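Alpha-1,2-mannosidase (Trichoderma reesei, PDB 1HCU) hydrolyses alpha-1,2-linked mannose residues, probably trimming high-mannose N-glycans from Man9 to Man5 with calcium as cofactor. Local coordinates at residues R51-S56 with E100-Y105; I59-D63 with E486-F490; V81-F86 with S132-Q136. Residue numbers count along the deposited sequence, not the author numbering.

Contact 1: R51-S56 with E100-Y105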
loop_
_atom_site.group_PDB
_atom_site.type_symbol
_atom_site.label_atom_id
_atom_site.label_comp_id
_atom_site.label_asym_id
_atom_site.label_seq_id
_atom_site.Cartn_x
_atom_site.Cartn_y
_atom_site.Cartn_z
ATOM N N ARG A 51 -3.545 -15.976 -2.060
ATOM C CA ARG A 51 -2.919 -15.675 -0.783
ATOM C C ARG A 51 -2.781 -16.932 0.071
ATOM O O ARG A 51 -3.047 -16.917 1.277
ATOM C CB ARG A 51 -3.751 -14.619 -0.051
ATOM C CG ARG A 51 -3.007 -13.335 0.330
ATOM C CD ARG A 51 -2.274 -12.685 -0.851
ATOM N NE ARG A 51 -0.970 -13.306 -1.069
ATOM C CZ ARG A 51 -0.224 -13.137 -2.153
ATOM N NH1 ARG A 51 -0.643 -12.352 -3.142
ATOM N NH2 ARG A 51 0.932 -13.778 -2.257
ATOM N N ASN A 52 -2.385 -18.028 -0.566
ATOM C CA ASN A 52 -2.179 -19.291 0.134
ATOM C C ASN A 52 -3.420 -19.894 0.812
ATOM O O ASN A 52 -3.304 -20.800 1.633
ATOM C CB ASN A 52 -1.048 -19.120 1.157
ATOM C CG ASN A 52 0.249 -18.681 0.510
ATOM O OD1 ASN A 52 0.821 -19.402 -0.299
ATOM N ND2 ASN A 52 0.709 -17.485 0.852
ATOM N N GLY A 53 -4.600 -19.384 0.472
ATOM C CA GLY A 53 -5.823 -19.924 1.032
ATOM C C GLY A 53 -6.105 -19.698 2.508
ATOM O O GLY A 53 -6.847 -20.470 3.123
ATOM N N TRP A 54 -5.527 -18.650 3.085
ATOM C CA TRP A 54 -5.759 -18.355 4.487
ATOM C C TRP A 54 -6.955 -17.417 4.698
ATOM O O TRP A 54 -7.309 -17.111 5.835
ATOM C CB TRP A 54 -4.495 -17.755 5.133
ATOM C CG TRP A 54 -3.400 -18.769 5.381
ATOM C CD1 TRP A 54 -3.543 -20.017 5.935
ATOM C CD2 TRP A 54 -1.999 -18.612 5.108
ATOM N NE1 TRP A 54 -2.320 -20.644 6.020
ATOM C CE2 TRP A 54 -1.355 -19.806 5.522
ATOM C CE3 TRP A 54 -1.225 -17.582 4.556
ATOM C CZ2 TRP A 54 0.027 -19.996 5.400
ATOM C CZ3 TRP A 54 0.153 -17.772 4.435
ATOM C CH2 TRP A 54 0.761 -18.974 4.856
ATOM N N GLY A 55 -7.585 -16.971 3.615
ATOM C CA GLY A 55 -8.730 -16.081 3.751
ATOM C C GLY A 55 -8.345 -14.616 3.660
ATOM O O GLY A 55 -8.780 -13.786 4.463
ATOM N N SER A 56 -7.530 -14.308 2.661
ATOM C CA SER A 56 -7.028 -12.970 2.409
ATOM C C SER A 56 -8.055 -11.835 2.577
ATOM O O SER A 56 -7.892 -10.973 3.444
ATOM C CB SER A 56 -6.426 -12.933 0.996
ATOM O OG SER A 56 -5.705 -11.740 0.771
ATOM N N GLU A 100 3.995 -10.233 0.677
ATOM C CA GLU A 100 2.537 -10.175 0.550
ATOM C C GLU A 100 1.846 -10.692 1.808
ATOM O O GLU A 100 0.864 -10.107 2.271
ATOM C CB GLU A 100 2.065 -11.001 -0.652
ATOM C CG GLU A 100 2.655 -10.604 -2.007
ATOM C CD GLU A 100 2.312 -9.174 -2.414
ATOM O OE1 GLU A 100 1.275 -8.649 -1.958
ATOM O OE2 GLU A 100 3.072 -8.581 -3.206
ATOM N N THR A 101 2.360 -11.785 2.365
ATOM C CA THR A 101 1.769 -12.372 3.564
ATOM C C THR A 101 1.886 -11.432 4.763
ATOM O O THR A 101 0.952 -11.280 5.550
ATOM C CB THR A 101 2.447 -13.721 3.908
ATOM O OG1 THR A 101 2.362 -14.592 2.774
ATOM C CG2 THR A 101 1.761 -14.386 5.094
ATOM N N ASN A 102 3.040 -10.791 4.880
ATOM C CA ASN A 102 3.318 -9.870 5.965
ATOM C C ASN A 102 2.391 -8.660 6.013
ATOM O O ASN A 102 1.760 -8.390 7.036
ATOM C CB ASN A 102 4.770 -9.388 5.856
ATOM C CG ASN A 102 5.081 -8.264 6.823
ATOM O OD1 ASN A 102 5.255 -8.487 8.024
ATOM N ND2 ASN A 102 5.129 -7.045 6.309
ATOM N N ILE A 103 2.318 -7.927 4.909
ATOM C CA ILE A 103 1.504 -6.719 4.849
ATOM C C ILE A 103 -0.002 -6.958 4.979
ATOM O O ILE A 103 -0.720 -6.123 5.544
ATOM C CB ILE A 103 1.802 -5.914 3.546
ATOM C CG1 ILE A 103 1.289 -6.669 2.318
ATOM C CG2 ILE A 103 3.303 -5.664 3.426
ATOM C CD1 ILE A 103 1.443 -5.902 1.007
ATOM N N ARG A 104 -0.480 -8.092 4.470
ATOM C CA ARG A 104 -1.911 -8.408 4.547
ATOM C C ARG A 104 -2.324 -9.107 5.843
ATOM O O ARG A 104 -3.075 -8.560 6.647
ATOM C CB ARG A 104 -2.338 -9.292 3.368
ATOM C CG ARG A 104 -2.373 -8.614 2.012
ATOM C CD ARG A 104 -3.051 -9.526 1.001
ATOM N NE ARG A 104 -3.138 -8.922 -0.322
ATOM C CZ ARG A 104 -2.085 -8.528 -1.027
ATOM N NH1 ARG A 104 -0.866 -8.681 -0.526
ATOM N NH2 ARG A 104 -2.247 -7.984 -2.229
ATOM N N TYR A 105 -1.830 -10.322 6.039
ATOM C CA TYR A 105 -2.195 -11.104 7.211
ATOM C C TYR A 105 -1.670 -10.563 8.539
ATOM O O TYR A 105 -2.445 -10.204 9.423
ATOM C CB TYR A 105 -1.756 -12.552 6.995
ATOM C CG TYR A 105 -2.539 -13.233 5.889
ATOM C CD1 TYR A 105 -1.930 -13.603 4.688
ATOM C CD2 TYR A 105 -3.895 -13.538 6.062
ATOM C CE1 TYR A 105 -2.656 -14.273 3.687
ATOM C CE2 TYR A 105 -4.623 -14.202 5.075
ATOM C CZ TYR A 105 -4.000 -14.574 3.892
ATOM O OH TYR A 105 -4.714 -15.287 2.950
HETATM O O HOH W 1 0.089 -14.797 1.224
#
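A type I' turn from Arg51 to Trp54 meets one side of helix 98-117, and Tyr105 is its main partner. Tyr105 OH donates to Arg51 O at 2.9 Å, satisfying the carbonyl that opens the turn. The same hydroxyl lies 3.0 Å from Ser56 N at a poor angle; Ser56 N and Gly55 N bond instead to Asp38. The edge of the Trp54 six-membered ring points at the face of Tyr105, a T-shaped stack (centroids 5.6 Å apart, planes at 86°). Water 1 also bridges the segments: it accepts from Arg51 NE (2.9 Å) and donates to Thr101 OG1 (2.8 Å), which bonds Ser97 O too. Glu100, the predicted proton donor, is salt-bridged within its own helix, Arg104 NH1 to Glu100 OE1 at 2.6 Å. The Arg51 guanidinium lays a face over Glu100 CB (NH2 to CB 3.4 Å), but Arg51 NH1, 4.3 Å from Glu100 OE1, points no N-H at that oxygen. Arg104 NE bonds Ser451 OG. With calcium about 9 Å from the Glu100 side chain, the contact probably borders the active site of the (alpha/alpha)7 barrel; Gly55 occupies the N-cap position of helix 56-67, and Leu140 of helix 127-144 packs on Thr101 and Tyr105.

Contact 2: I59-D63 with E486-F490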
loop_
_atom_site.group_PDB
_atom_site.type_symbol
_atom_site.label_atom_id
_atom_site.label_comp_id
_atom_site.label_asym_id
_atom_site.label_seq_id
_atom_site.Cartn_x
_atom_site.Cartn_y
_atom_site.Cartn_z
ATOM N N ILE A 59 -9.337 -11.169 6.260
ATOM C CA ILE A 59 -8.379 -10.539 7.171
ATOM C C ILE A 59 -8.072 -9.096 6.771
ATOM O O ILE A 59 -8.010 -8.201 7.615
ATOM C CB ILE A 59 -7.059 -11.341 7.216
ATOM C CG1 ILE A 59 -7.351 -12.804 7.580
ATOM C CG2 ILE A 59 -6.099 -10.721 8.224
ATOM C CD1 ILE A 59 -8.059 -12.984 8.919
ATOM N N ASP A 60 -7.890 -8.884 5.474
ATOM C CA ASP A 60 -7.591 -7.567 4.938
ATOM C C ASP A 60 -8.733 -6.563 5.159
ATOM O O ASP A 60 -8.481 -5.374 5.345
ATOM C CB ASP A 60 -7.277 -7.694 3.446
ATOM C CG ASP A 60 -5.913 -7.135 3.085
ATOM O OD1 ASP A 60 -5.089 -6.942 4.006
ATOM O OD2 ASP A 60 -5.660 -6.898 1.880
ATOM N N GLY A 61 -9.978 -7.040 5.166
ATOM C CA GLY A 61 -11.107 -6.138 5.360
ATOM C C GLY A 61 -11.572 -5.958 6.799
ATOM O O GLY A 61 -12.344 -5.045 7.111
ATOM N N LEU A 62 -11.086 -6.818 7.685
ATOM C CA LEU A 62 -11.463 -6.777 9.090
ATOM C C LEU A 62 -11.383 -5.393 9.742
ATOM O O LEU A 62 -12.357 -4.927 10.327
ATOM C CB LEU A 62 -10.604 -7.769 9.880
ATOM C CG LEU A 62 -10.787 -7.815 11.396
ATOM C CD1 LEU A 62 -12.246 -8.044 11.733
ATOM C CD2 LEU A 62 -9.910 -8.933 11.989
ATOM N N ASP A 63 -10.234 -4.731 9.653
ATOM C CA ASP A 63 -10.112 -3.428 10.282
ATOM C C ASP A 63 -10.951 -2.353 9.600
ATOM O O ASP A 63 -11.411 -1.414 10.250
ATOM C CB ASP A 63 -8.642 -2.996 10.375
ATOM C CG ASP A 63 -7.989 -2.800 9.024
ATOM O OD1 ASP A 63 -6.817 -2.373 9.021
ATOM O OD2 ASP A 63 -8.624 -3.067 7.978
ATOM N N GLU A 486 -0.545 -1.755 3.658
ATOM C CA GLU A 486 -1.826 -2.301 3.205
ATOM C C GLU A 486 -2.962 -1.604 3.961
ATOM O O GLU A 486 -4.003 -2.196 4.250
ATOM C CB GLU A 486 -1.875 -3.818 3.454
ATOM C CG GLU A 486 -3.024 -4.552 2.769
ATOM C CD GLU A 486 -2.746 -4.866 1.297
ATOM O OE1 GLU A 486 -1.733 -4.380 0.751
ATOM O OE2 GLU A 486 -3.555 -5.605 0.688
ATOM N N ALA A 487 -2.731 -0.345 4.302
ATOM C CA ALA A 487 -3.716 0.456 5.010
ATOM C C ALA A 487 -4.151 -0.121 6.353
ATOM O O ALA A 487 -5.291 0.075 6.767
ATOM C CB ALA A 487 -4.936 0.670 4.119
ATOM N N HIS A 488 -3.257 -0.836 7.030
ATOM C CA HIS A 488 -3.579 -1.389 8.347
ATOM C C HIS A 488 -2.886 -0.530 9.400
ATOM O O HIS A 488 -1.670 -0.574 9.544
ATOM C CB HIS A 488 -3.122 -2.846 8.462
ATOM C CG HIS A 488 -3.791 -3.757 7.482
ATOM N ND1 HIS A 488 -5.157 -3.789 7.315
ATOM C CD2 HIS A 488 -3.281 -4.647 6.598
ATOM C CE1 HIS A 488 -5.462 -4.656 6.365
ATOM N NE2 HIS A 488 -4.342 -5.188 5.914
ATOM N N PRO A 489 -3.661 0.267 10.150
ATOM C CA PRO A 489 -3.141 1.156 11.194
ATOM C C PRO A 489 -2.694 0.479 12.491
ATOM O O PRO A 489 -3.464 -0.252 13.105
ATOM C CB PRO A 489 -4.310 2.104 11.428
ATOM C CG PRO A 489 -5.485 1.184 11.282
ATOM C CD PRO A 489 -5.122 0.414 10.022
ATOM N N PHE A 490 -1.460 0.739 12.911
ATOM C CA PHE A 490 -0.918 0.170 14.149
ATOM C C PHE A 490 -0.733 1.294 15.164
ATOM O O PHE A 490 -0.452 2.430 14.779
ATOM C CB PHE A 490 0.461 -0.453 13.897
ATOM C CG PHE A 490 0.466 -1.536 12.874
ATOM C CD1 PHE A 490 1.615 -1.794 12.133
ATOM C CD2 PHE A 490 -0.667 -2.308 12.651
ATOM C CE1 PHE A 490 1.630 -2.813 11.176
ATOM C CE2 PHE A 490 -0.666 -3.317 11.709
ATOM C CZ PHE A 490 0.483 -3.574 10.967
#
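In the (alpha/alpha)7 barrel of family 47, a C-terminal beta-hairpin, here strands 481-483 and 489-491, plugs the interior; this contact ties the turn between its strands, and the first residue of the second, to helix 56-67. The m rotamer of His488 (chi1 -62°) lays the imidazole edge-on to two carboxylates one helical turn apart. His488 NE2 donates to Asp60 OD1 (2.7 Å, 149°) and His488 ND1 to Asp63 OD1 (2.8 Å, 169°), consistent with a charged ring. The aspartates reach it by different conformations: the CA-to-CB bond of Asp60 points sideways to segment 486-490 and an off-well chi1 (-123°) turns the carboxylate to His488, whereas that of Asp63 points toward the segment, with chi1 p (64°). Glu486 is t, then p (chi2 81°), a bend that carries its OE2 to 2.7 Å from Asp60 OD2, so close that one acid probably holds a proton. The calcium is about 6 Å from the Glu486 side chain. Lys459 salt-bridges Asp63 OD2, and Ser111 bonds OD1. Pro489 CD rests 3.4 Å from Asp63 OD1.

Contact 3: V81-F86 with S132-Q136. With NAG (2-acetamido-2-deoxy-beta-D-glucopyranose), chain F.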
loop_
_atom_site.group_PDB
_atom_site.type_symbol
_atom_site.label_atom_id
_atom_site.label_comp_id
_atom_site.label_asym_id
_atom_site.label_seq_id
_atom_site.Cartn_x
_atom_site.Cartn_y
_atom_site.Cartn_z
ATOM N N VAL A 81 -11.071 -16.253 12.546
ATOM C CA VAL A 81 -9.633 -16.177 12.836
ATOM C C VAL A 81 -9.037 -17.401 13.541
ATOM O O VAL A 81 -8.040 -17.952 13.084
ATOM C CB VAL A 81 -9.277 -14.905 13.663
ATOM C CG1 VAL A 81 -7.782 -14.898 14.004
ATOM C CG2 VAL A 81 -9.627 -13.653 12.867
ATOM N N PRO A 82 -9.632 -17.836 14.670
ATOM C CA PRO A 82 -9.119 -19.004 15.399
ATOM C C PRO A 82 -9.094 -20.273 14.546
ATOM O O PRO A 82 -8.345 -21.198 14.831
ATOM C CB PRO A 82 -10.092 -19.139 16.571
ATOM C CG PRO A 82 -10.575 -17.753 16.787
ATOM C CD PRO A 82 -10.776 -17.243 15.386
ATOM N N GLN A 83 -9.925 -20.319 13.510
ATOM C CA GLN A 83 -9.989 -21.489 12.641
ATOM C C GLN A 83 -8.868 -21.555 11.619
ATOM O O GLN A 83 -8.527 -22.636 11.148
ATOM C CB GLN A 83 -11.327 -21.534 11.903
ATOM C CG GLN A 83 -12.496 -21.954 12.758
ATOM C CD GLN A 83 -13.826 -21.621 12.111
ATOM O OE1 GLN A 83 -14.319 -20.497 12.222
ATOM N NE2 GLN A 83 -14.409 -22.596 11.411
ATOM N N ILE A 84 -8.294 -20.413 11.257
ATOM C CA ILE A 84 -7.227 -20.432 10.264
ATOM C C ILE A 84 -6.024 -21.239 10.751
ATOM O O ILE A 84 -5.679 -21.214 11.936
ATOM C CB ILE A 84 -6.739 -19.006 9.904
ATOM C CG1 ILE A 84 -7.912 -18.133 9.454
ATOM C CG2 ILE A 84 -5.709 -19.097 8.786
ATOM C CD1 ILE A 84 -7.580 -16.645 9.358
ATOM N N ASN A 85 -5.395 -21.966 9.837
ATOM C CA ASN A 85 -4.221 -22.753 10.188
ATOM C C ASN A 85 -2.984 -22.128 9.543
ATOM O O ASN A 85 -2.620 -22.467 8.414
ATOM C CB ASN A 85 -4.366 -24.203 9.709
ATOM C CG ASN A 85 -3.361 -25.126 10.369
ATOM O OD1 ASN A 85 -2.242 -24.713 10.680
ATOM N ND2 ASN A 85 -3.753 -26.378 10.583
ATOM N N PHE A 86 -2.345 -21.218 10.267
ATOM C CA PHE A 86 -1.159 -20.530 9.773
ATOM C C PHE A 86 0.127 -21.335 9.914
ATOM O O PHE A 86 1.218 -20.766 9.888
ATOM C CB PHE A 86 -0.978 -19.193 10.499
ATOM C CG PHE A 86 -1.948 -18.133 10.076
ATOM C CD1 PHE A 86 -1.976 -17.681 8.760
ATOM C CD2 PHE A 86 -2.800 -17.549 11.004
ATOM C CE1 PHE A 86 -2.839 -16.654 8.373
ATOM C CE2 PHE A 86 -3.672 -16.517 10.632
ATOM C CZ PHE A 86 -3.689 -16.068 9.312
ATOM N N SER A 132 -7.060 -13.893 19.982
ATOM C CA SER A 132 -6.686 -14.803 18.900
ATOM C C SER A 132 -5.918 -14.078 17.800
ATOM O O SER A 132 -4.969 -14.624 17.232
ATOM C CB SER A 132 -7.928 -15.467 18.287
ATOM O OG SER A 132 -8.487 -16.427 19.165
ATOM N N LEU A 133 -6.336 -12.850 17.501
ATOM C CA LEU A 133 -5.683 -12.060 16.465
ATOM C C LEU A 133 -4.179 -12.036 16.724
ATOM O O LEU A 133 -3.389 -12.391 15.854
ATOM C CB LEU A 133 -6.237 -10.626 16.448
ATOM C CG LEU A 133 -7.739 -10.437 16.190
ATOM C CD1 LEU A 133 -8.144 -8.993 16.450
ATOM C CD2 LEU A 133 -8.068 -10.832 14.757
ATOM N N LEU A 134 -3.788 -11.632 17.929
ATOM C CA LEU A 134 -2.376 -11.569 18.277
ATOM C C LEU A 134 -1.732 -12.951 18.302
ATOM O O LEU A 134 -0.620 -13.129 17.802
ATOM C CB LEU A 134 -2.181 -10.870 19.632
ATOM C CG LEU A 134 -0.757 -10.793 20.191
ATOM C CD1 LEU A 134 0.187 -10.204 19.154
ATOM C CD2 LEU A 134 -0.754 -9.939 21.445
ATOM N N ARG A 135 -2.422 -13.936 18.869
ATOM C CA ARG A 135 -1.868 -15.286 18.918
ATOM C C ARG A 135 -1.618 -15.804 17.515
ATOM O O ARG A 135 -0.550 -16.343 17.224
ATOM C CB ARG A 135 -2.810 -16.247 19.653
ATOM C CG ARG A 135 -2.875 -16.028 21.147
ATOM N N GLN A 136 -2.603 -15.637 16.637
ATOM C CA GLN A 136 -2.454 -16.111 15.264
ATOM C C GLN A 136 -1.343 -15.370 14.519
ATOM O O GLN A 136 -0.659 -15.959 13.685
ATOM C CB GLN A 136 -3.787 -15.990 14.515
ATOM C CG GLN A 136 -4.806 -17.085 14.863
ATOM C CD GLN A 136 -4.536 -18.409 14.150
ATOM O OE1 GLN A 136 -5.399 -18.927 13.445
ATOM N NE2 GLN A 136 -3.346 -18.957 14.333
HETATM C C1 NAG F . -2.801 -27.365 11.058
HETATM C C2 NAG F . -3.466 -28.309 12.065
HETATM C C3 NAG F . -2.440 -29.336 12.551
HETATM C C4 NAG F . -1.773 -30.053 11.375
HETATM C C5 NAG F . -1.210 -29.024 10.387
HETATM C C6 NAG F . -0.670 -29.684 9.142
HETATM C C7 NAG F . -5.254 -27.476 13.449
HETATM C C8 NAG F . -5.686 -26.498 14.526
HETATM N N2 NAG F . -3.952 -27.546 13.196
HETATM O O3 NAG F . -3.076 -30.280 13.397
HETATM O O4 NAG F . -0.716 -30.881 11.855
HETATM O O5 NAG F . -2.248 -28.112 9.966
HETATM O O6 NAG F . -1.731 -30.124 8.310
HETATM O O7 NAG F . -6.093 -28.154 12.852
#
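Segment 81-86 carries a covalently attached sugar, on a residue that faces away from the contact: Asn85 ND2 is bonded to C1 of the NAG at 1.5 Å, and the CA-to-CB bond of Asn85 points away from helix 127-144. The neighbouring residues do the opposite, with Val81, Ile84 and Phe86 all directing CA-to-CB toward the helix. Gln136, which has 107 Å² covered, is the central side chain. Its m, m conformation (chi1 -77°, chi2 -79°) brings the terminal amide into the bend of the chain, beside the backbone carbonyls of Val81 and Ile84, and to the edge of the Phe86 ring. That bend is a short 3-10 segment at 81-83, closed by Ile84 N bonding Val81 O at 3.1 Å. Apolar packing fills the inner side: Val81 CG2 lies 3.7 Å from Leu133 CD2, and both side chains rest on Leu109 of helix 98-117. Toward the surface, Pro82 CG approaches Ser132 OG at 3.4 Å, while that hydroxyl bonds Thr128 O. Asn85 OD1 bonds Thr87 OG1, linking the first and third positions of the N-glycosylation sequon Asn85-Phe86-Thr87, set on a loop after helix 71-80 that packs against helix 127-144 of the (alpha/alpha)7 barrel.

Contacts 1 and 2 are buried, their centres about 14 and 11 Å from the centre of the chain, whereas contact 3 is only partly buried, its centre about 23 Å away. Helix 56-67 is shared: Ser56 begins it in contact 1 and residues 59-63 supply contact 2. The chemistry shifts accordingly, from carboxylates and a histidine in contact 2, through mixed polar and aromatic pairing in contact 1, to a glutamine amide among backbone carbonyls, with some apolar packing, in contact 3, whose loop bears the glycan. Arg104 NE and Glu486 OE2, 3.5 Å apart, form a long, weak ion pair between contacts 1 and 2. Trp54 CG packs 3.7 Å from Phe86 CE1, joining contacts 1 and 3.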